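Local coordinates for protein 4-hydroxy-tetrahydrodipicolinate synthase (Thermotoga maritima, PDB 1O5K) that probably catalyses the condensation of pyruvate with aspartate semialdehyde to 4-hydroxy-tetrahydrodipicolinate, a step in lysine biosynthesis, at residues A[23-27]-A[28-32]; A[69-72]-A[73-77]; A[101-105]-A[106-110]. One frame throughout, in Å; residues are numbered along the deposited sequence.

Contact 1: residues A[23-27]-A[28-32]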
loop_
_atom_site.group_PDB
_atom_site.type_symbol
_atom_site.label_atom_id
_atom_site.label_comp_id
_atom_site.label_asym_id
_atom_site.label_seq_id
_atom_site.Cartn_x
_atom_site.Cartn_y
_atom_site.Cartn_z
ATOM N N THR A 23 -16.190 -3.661 27.185
ATOM C CA THR A 23 -17.506 -3.966 27.658
ATOM C C THR A 23 -17.518 -5.466 28.014
ATOM O O THR A 23 -17.637 -6.293 27.134
ATOM C CB THR A 23 -18.551 -3.631 26.564
ATOM O OG1 THR A 23 -18.487 -2.227 26.236
ATOM C CG2 THR A 23 -19.943 -3.851 27.113
ATOM N N PRO A 24 -17.388 -5.830 29.296
ATOM C CA PRO A 24 -17.434 -7.238 29.638
ATOM C C PRO A 24 -18.804 -7.854 29.476
ATOM O O PRO A 24 -19.827 -7.197 29.711
ATOM C CB PRO A 24 -17.017 -7.262 31.115
ATOM C CG PRO A 24 -16.443 -5.900 31.374
ATOM C CD PRO A 24 -17.147 -4.990 30.468
ATOM N N PHE A 25 -18.804 -9.115 29.056
ATOM C CA PHE A 25 -19.979 -9.914 28.929
ATOM C C PHE A 25 -19.823 -11.181 29.705
ATOM O O PHE A 25 -18.705 -11.697 29.871
ATOM C CB PHE A 25 -20.251 -10.321 27.467
ATOM C CG PHE A 25 -20.339 -9.144 26.490
ATOM C CD1 PHE A 25 -19.453 -9.032 25.411
ATOM C CD2 PHE A 25 -21.303 -8.157 26.649
ATOM C CE1 PHE A 25 -19.535 -7.976 24.526
ATOM C CE2 PHE A 25 -21.360 -7.094 25.777
ATOM C CZ PHE A 25 -20.514 -6.992 24.722
ATOM N N LYS A 26 -20.951 -11.682 30.179
ATOM C CA LYS A 26 -21.035 -13.034 30.771
ATOM C C LYS A 26 -22.297 -13.709 30.256
ATOM O O LYS A 26 -23.369 -13.105 30.304
ATOM C CB LYS A 26 -21.093 -12.948 32.266
ATOM C CG LYS A 26 -21.107 -14.335 32.922
ATOM C CD LYS A 26 -20.511 -14.287 34.311
ATOM C CE LYS A 26 -20.682 -15.631 35.000
ATOM N NZ LYS A 26 -20.226 -15.539 36.419
ATOM N N ASN A 27 -22.199 -14.935 29.750
ATOM C CA ASN A 27 -23.330 -15.579 29.097
ATOM C C ASN A 27 -23.960 -14.683 28.010
ATOM O O ASN A 27 -25.175 -14.694 27.823
ATOM C CB ASN A 27 -24.408 -15.989 30.130
ATOM C CG ASN A 27 -23.949 -17.061 31.090
ATOM O OD1 ASN A 27 -23.163 -17.919 30.714
ATOM N ND2 ASN A 27 -24.500 -17.063 32.329
ATOM N N GLY A 28 -23.125 -13.881 27.354
ATOM C CA GLY A 28 -23.554 -12.975 26.315
ATOM C C GLY A 28 -24.266 -11.733 26.789
ATOM O O GLY A 28 -24.555 -10.874 25.973
ATOM N N GLU A 29 -24.454 -11.594 28.094
ATOM C CA GLU A 29 -25.074 -10.394 28.687
ATOM C C GLU A 29 -24.024 -9.414 29.224
ATOM O O GLU A 29 -22.936 -9.817 29.567
ATOM C CB GLU A 29 -25.991 -10.861 29.804
ATOM C CG GLU A 29 -27.058 -11.829 29.311
ATOM C CD GLU A 29 -27.968 -11.160 28.282
ATOM O OE1 GLU A 29 -28.225 -11.758 27.208
ATOM O OE2 GLU A 29 -28.368 -9.992 28.526
ATOM N N LEU A 30 -24.351 -8.132 29.315
ATOM C CA LEU A 30 -23.476 -7.198 30.008
ATOM C C LEU A 30 -23.135 -7.708 31.409
ATOM O O LEU A 30 -24.003 -8.214 32.146
ATOM C CB LEU A 30 -24.134 -5.861 30.250
ATOM C CG LEU A 30 -24.386 -4.867 29.191
ATOM C CD1 LEU A 30 -24.980 -3.639 29.926
ATOM C CD2 LEU A 30 -23.104 -4.505 28.456
ATOM N N ASP A 31 -21.877 -7.579 31.766
ATOM C CA ASP A 31 -21.381 -8.049 33.073
ATOM C C ASP A 31 -20.893 -6.835 33.859
ATOM O O ASP A 31 -19.698 -6.510 33.852
ATOM C CB ASP A 31 -20.259 -9.051 32.851
ATOM C CG ASP A 31 -19.669 -9.596 34.145
ATOM O OD1 ASP A 31 -20.048 -9.150 35.251
ATOM O OD2 ASP A 31 -18.767 -10.449 34.125
ATOM N N LEU A 32 -21.825 -6.128 34.501
ATOM C CA LEU A 32 -21.474 -4.869 35.164
ATOM C C LEU A 32 -20.627 -5.122 36.418
ATOM O O LEU A 32 -19.915 -4.229 36.857
ATOM C CB LEU A 32 -22.726 -4.053 35.513
ATOM C CG LEU A 32 -23.493 -3.524 34.305
ATOM C CD1 LEU A 32 -24.797 -2.874 34.736
ATOM C CD2 LEU A 32 -22.643 -2.529 33.509
HETATM O O HOH W 1 -17.001 -10.742 31.919
HETATM O O HOH W 2 -27.460 -14.183 26.436
#
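Lys-26 and Glu-29 face each other as an antiparallel hydrogen-bonded pair. Lys-26 N gives a bond of 2.8 Å to Glu-29 O, and Glu-29 N returns one of 2.9 Å to Lys-26 O. Next along, Phe-25 and Leu-30 form a non-hydrogen-bonded pair, and Phe-25 CA comes within 3.0 Å of Glu-29 O in a CA-H...O contact. The same oxygen sits at the edge of the Phe-25 ring, with Thr-23 O over the centre of one face. Leu-30 CD2 bends back to reach Phe-25 CE2 and presses tightly on Thr-23 CG2, at 3.5 Å. The methyl of Thr-23 gets there by standing anti to the backbone N, with OG1 turned to Gly-57 O.

At the open end Asp-31 N bonds to Pro-24 O. The Asp-31 carboxylate shares a water with Phe-25 O, also accepts from Ser-34 OG, and N-caps helix 32-44. A second water ties Asn-27 O to Glu-29 OE1. Glu-280 takes the N-H groups of Asn-27 and Gly-28, both at positive phi. This is a beta hairpin with a two-residue loop, closed by a type I' turn, leading from strand 16-20 into helix 32-44 of the TIM barrel.

Contact 2: residues A[69-72]-A[73-77]. With CA (calcium ion), chain C.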
loop_
_atom_site.group_PDB
_atom_site.type_symbol
_atom_site.label_atom_id
_atom_site.label_comp_id
_atom_site.label_asym_id
_atom_site.label_seq_id
_atom_site.Cartn_x
_atom_site.Cartn_y
_atom_site.Cartn_z
ATOM N N LYS A 69 -27.414 1.552 30.243
ATOM C CA LYS A 69 -27.008 0.958 31.504
ATOM C C LYS A 69 -25.515 1.100 31.756
ATOM O O LYS A 69 -25.104 1.405 32.864
ATOM C CB LYS A 69 -27.349 -0.537 31.527
ATOM C CG LYS A 69 -28.806 -0.810 31.649
ATOM C CD LYS A 69 -29.066 -2.294 31.567
ATOM C CE LYS A 69 -30.526 -2.625 31.948
ATOM N NZ LYS A 69 -30.671 -4.088 32.257
ATOM N N LEU A 70 -24.718 0.895 30.717
ATOM C CA LEU A 70 -23.283 0.939 30.827
ATOM C C LEU A 70 -22.851 2.386 31.064
ATOM O O LEU A 70 -21.997 2.636 31.904
ATOM C CB LEU A 70 -22.647 0.369 29.559
ATOM C CG LEU A 70 -21.121 0.194 29.544
ATOM C CD1 LEU A 70 -20.688 -0.877 30.524
ATOM C CD2 LEU A 70 -20.643 -0.192 28.178
ATOM N N VAL A 71 -23.443 3.341 30.336
ATOM C CA VAL A 71 -23.022 4.737 30.482
ATOM C C VAL A 71 -23.380 5.203 31.905
ATOM O O VAL A 71 -22.557 5.824 32.608
ATOM C CB VAL A 71 -23.656 5.627 29.417
ATOM C CG1 VAL A 71 -23.525 7.161 29.785
ATOM C CG2 VAL A 71 -23.030 5.285 28.071
ATOM N N SER A 72 -24.624 4.959 32.306
ATOM C CA SER A 72 -25.091 5.406 33.617
ATOM C C SER A 72 -24.257 4.795 34.722
ATOM O O SER A 72 -23.879 5.493 35.687
ATOM C CB SER A 72 -26.563 5.047 33.802
ATOM O OG SER A 72 -27.328 5.819 32.880
ATOM N N ARG A 73 -23.948 3.502 34.593
ATOM C CA ARG A 73 -23.159 2.853 35.635
ATOM C C ARG A 73 -21.725 3.418 35.709
ATOM O O ARG A 73 -21.180 3.544 36.781
ATOM C CB ARG A 73 -23.121 1.341 35.461
ATOM C CG ARG A 73 -22.491 0.593 36.640
ATOM C CD ARG A 73 -23.241 0.902 37.976
ATOM N NE ARG A 73 -22.537 0.476 39.181
ATOM C CZ ARG A 73 -22.755 0.983 40.415
ATOM N NH1 ARG A 73 -23.631 1.963 40.621
ATOM N NH2 ARG A 73 -22.078 0.522 41.462
ATOM N N THR A 74 -21.128 3.780 34.569
ATOM C CA THR A 74 -19.785 4.350 34.557
ATOM C C THR A 74 -19.801 5.685 35.296
ATOM O O THR A 74 -18.984 5.940 36.198
ATOM C CB THR A 74 -19.319 4.572 33.133
ATOM O OG1 THR A 74 -19.424 3.333 32.401
ATOM C CG2 THR A 74 -17.844 4.971 33.143
ATOM N N LEU A 75 -20.783 6.519 34.957
ATOM C CA LEU A 75 -20.917 7.827 35.663
ATOM C C LEU A 75 -21.096 7.661 37.167
ATOM O O LEU A 75 -20.527 8.434 37.953
ATOM C CB LEU A 75 -22.005 8.670 35.021
ATOM C CG LEU A 75 -21.760 9.151 33.608
ATOM C CD1 LEU A 75 -23.099 9.441 32.922
ATOM C CD2 LEU A 75 -20.832 10.396 33.600
ATOM N N GLU A 76 -21.889 6.678 37.580
ATOM C CA GLU A 76 -22.097 6.350 38.989
ATOM C C GLU A 76 -20.815 5.942 39.716
ATOM O O GLU A 76 -20.509 6.467 40.775
ATOM C CB GLU A 76 -23.128 5.232 39.140
ATOM C CG GLU A 76 -24.529 5.718 38.819
ATOM C CD GLU A 76 -25.555 4.596 38.752
ATOM O OE1 GLU A 76 -26.746 4.909 38.506
ATOM O OE2 GLU A 76 -25.186 3.426 38.934
ATOM N N ILE A 77 -20.040 5.033 39.137
ATOM C CA ILE A 77 -18.779 4.614 39.787
ATOM C C ILE A 77 -17.703 5.702 39.883
ATOM O O ILE A 77 -17.023 5.831 40.886
ATOM C CB ILE A 77 -18.172 3.426 39.036
ATOM C CG1 ILE A 77 -19.100 2.237 39.112
ATOM C CG2 ILE A 77 -16.802 3.071 39.651
ATOM C CD1 ILE A 77 -18.760 1.206 38.037
HETATM CA CA CA C . -21.479 7.059 42.803
HETATM O O HOH W 3 -22.382 9.498 41.656
HETATM O O HOH W 4 -19.899 5.930 44.109
HETATM O O HOH W 5 -21.790 4.760 43.110
#
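Leu-70 O is gripped twice by Thr-74, through OG1 at 2.7 Å and through the backbone N at 3.0 Å. The two donors reach the oxygen from opposite faces of its carbonyl plane. Thr-74 OG1 is placed for this by a chi1 of -55°, which sets it beside its own backbone N and turns it back along the helix. The hydroxyl also pairs with Tyr-35 OH of helix 32-44, so a buried polar group is held from two directions.

One residue on, Leu-75 N points almost straight at Val-71 O, with an N-H...O angle of 173°. The side chains of Val-71 and Leu-75 lie side by side and point the same way, CG1 of Val-71 being 3.9 Å from CD1 of Leu-75. Helix 64-78 is the connecting helix of a beta-alpha-beta unit in the TIM barrel: Leu-70 and Thr-74 pack on strand 49-52, while Val-71, Thr-74 and Leu-75 reach strand 84-87.

The outer side is charged. Arg-73 NH1 forms a salt bridge of 2.7 Å with Glu-76 OE2, which lies in the guanidinium plane and is met on its anti side, somewhat out of the carboxylate plane. Ile-77 CG1 lies over one guanidinium face, offset toward the rim, and NH2 makes a second salt bridge to Glu-36, which together should restrain its rotation. The extended Glu-76 chain lays its CG against Ser-72 O at 3.2 Å. Glu-76 O binds the calcium ion at 2.3 Å; Asp-79 OD1 and three waters, one of them at a longer distance, are the other ligands.

Contact 3: residues A[101-105]-A[106-110]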
loop_
_atom_site.group_PDB
_atom_site.type_symbol
_atom_site.label_atom_id
_atom_site.label_comp_id
_atom_site.label_asym_id
_atom_site.label_seq_id
_atom_site.Cartn_x
_atom_site.Cartn_y
_atom_site.Cartn_z
ATOM N N LYS A 101 -27.291 12.938 21.443
ATOM C CA LYS A 101 -28.320 13.491 22.351
ATOM C C LYS A 101 -28.701 12.514 23.502
ATOM O O LYS A 101 -28.925 12.933 24.652
ATOM C CB LYS A 101 -29.528 13.950 21.532
ATOM C CG LYS A 101 -29.263 15.186 20.683
ATOM N N GLN A 102 -28.689 11.216 23.218
ATOM C CA GLN A 102 -28.822 10.196 24.261
ATOM C C GLN A 102 -27.698 10.265 25.299
ATOM O O GLN A 102 -27.979 10.285 26.513
ATOM C CB GLN A 102 -28.931 8.798 23.643
ATOM C CG GLN A 102 -30.319 8.644 22.912
ATOM C CD GLN A 102 -30.576 7.257 22.258
ATOM O OE1 GLN A 102 -31.734 6.863 22.077
ATOM N NE2 GLN A 102 -29.508 6.550 21.893
ATOM N N ALA A 103 -26.446 10.347 24.851
ATOM C CA ALA A 103 -25.325 10.471 25.787
ATOM C C ALA A 103 -25.411 11.750 26.593
ATOM O O ALA A 103 -25.173 11.738 27.810
ATOM C CB ALA A 103 -24.007 10.406 25.065
ATOM N N GLU A 104 -25.760 12.868 25.924
ATOM C CA GLU A 104 -25.959 14.130 26.613
ATOM C C GLU A 104 -26.987 13.954 27.719
ATOM O O GLU A 104 -26.755 14.291 28.896
ATOM C CB GLU A 104 -26.388 15.207 25.597
ATOM C CG GLU A 104 -26.499 16.608 26.174
ATOM C CD GLU A 104 -26.571 17.683 25.090
ATOM O OE1 GLU A 104 -26.266 18.882 25.429
ATOM O OE2 GLU A 104 -26.902 17.328 23.920
ATOM N N LYS A 105 -28.153 13.435 27.362
ATOM C CA LYS A 105 -29.213 13.293 28.342
ATOM C C LYS A 105 -28.817 12.406 29.531
ATOM O O LYS A 105 -29.268 12.658 30.661
ATOM C CB LYS A 105 -30.505 12.793 27.692
ATOM C CG LYS A 105 -31.388 13.904 27.138
ATOM C CD LYS A 105 -30.902 14.478 25.806
ATOM C CE LYS A 105 -31.725 15.682 25.332
ATOM N NZ LYS A 105 -31.171 16.990 25.810
ATOM N N LEU A 106 -27.984 11.399 29.301
ATOM C CA LEU A 106 -27.500 10.529 30.388
ATOM C C LEU A 106 -26.465 11.178 31.291
ATOM O O LEU A 106 -26.132 10.648 32.359
ATOM C CB LEU A 106 -26.909 9.261 29.828
ATOM C CG LEU A 106 -27.916 8.357 29.157
ATOM C CD1 LEU A 106 -27.191 7.224 28.463
ATOM C CD2 LEU A 106 -28.942 7.831 30.201
ATOM N N GLY A 107 -25.946 12.311 30.850
ATOM C CA GLY A 107 -24.984 13.054 31.621
ATOM C C GLY A 107 -23.539 12.739 31.312
ATOM O O GLY A 107 -22.702 13.011 32.132
ATOM N N ALA A 108 -23.239 12.188 30.123
ATOM C CA ALA A 108 -21.846 12.039 29.631
ATOM C C ALA A 108 -21.129 13.387 29.627
ATOM O O ALA A 108 -21.771 14.423 29.477
ATOM C CB ALA A 108 -21.842 11.460 28.243
ATOM N N ASN A 109 -19.808 13.360 29.719
ATOM C CA ASN A 109 -19.024 14.593 29.772
ATOM C C ASN A 109 -18.530 15.034 28.385
ATOM O O ASN A 109 -18.001 16.136 28.200
ATOM C CB ASN A 109 -17.871 14.438 30.757
ATOM C CG ASN A 109 -18.340 13.994 32.148
ATOM O OD1 ASN A 109 -17.993 12.910 32.626
ATOM N ND2 ASN A 109 -19.131 14.839 32.802
ATOM N N GLY A 110 -18.677 14.141 27.429
ATOM C CA GLY A 110 -18.314 14.356 26.039
ATOM C C GLY A 110 -18.700 13.155 25.203
ATOM O O GLY A 110 -19.107 12.104 25.720
HETATM O O HOH W 6 -24.215 15.599 29.625
#
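Helix 93-106 ends in a Schellman motif: Ala-108 N bonds back to Ala-103 O at 3.0 Å, Gly-107 N is held by Glu-104 O at 2.9 Å and more weakly by Ala-103 O, and Gly-107 takes a positive phi of 93°, a backbone conformation that glycine adopts readily. Just before it, Leu-106 N still makes the ordinary helical bond to Gln-102 O.

The turn brings the side chain of Ala-108 back toward the helix. Ala-108 CB touches Ala-103 CB at 4.0 Å and comes to 3.4 Å from Ala-103 O, so a buried methyl pair lies alongside the closing backbone bond. Leu-106, with CG anti to its own carbonyl carbon (chi1 -67°), runs its side chain back over Gln-102 O, which Leu-106 CG meets at 3.3 Å. A water bonded to both Glu-104 O and Ala-108 O spans the mouth of the turn.

Leu-106 packs against Glu-68, Val-71 and Ser-72 of helix 64-78, and both alanines rest on Val-86 of strand 84-87. Glu-104 reaches the loop before strand 141-144, where OE1 accepts from Asp-138 N. Past the turn, backbone bonds of Asn-109 with Val-84 and of Gly-110 with Val-86 lead the chain into strand 110-114 beside strand 84-87.

How the contacts relate
All three contacts are local and partly buried, and helix 64-78 joins them: contact 2 lies within it, and its Leu-70 meets Thr-23 and Leu-32 of contact 1, while the methyls of Leu-75 meet the backbone O atoms of Leu-106 and Gly-107 in contact 3. Contacts 1 and 3 stay about 11 Å apart at their nearest atoms. Their chemistry follows their place. The hairpin of contact 1 projects farthest from the chain centre and relies on cross-strand bonds and bridging waters; contact 2 has a buried inner face and a charged outer one near calcium; contact 3, a helix end, depends on backbone capping and small buried methyls.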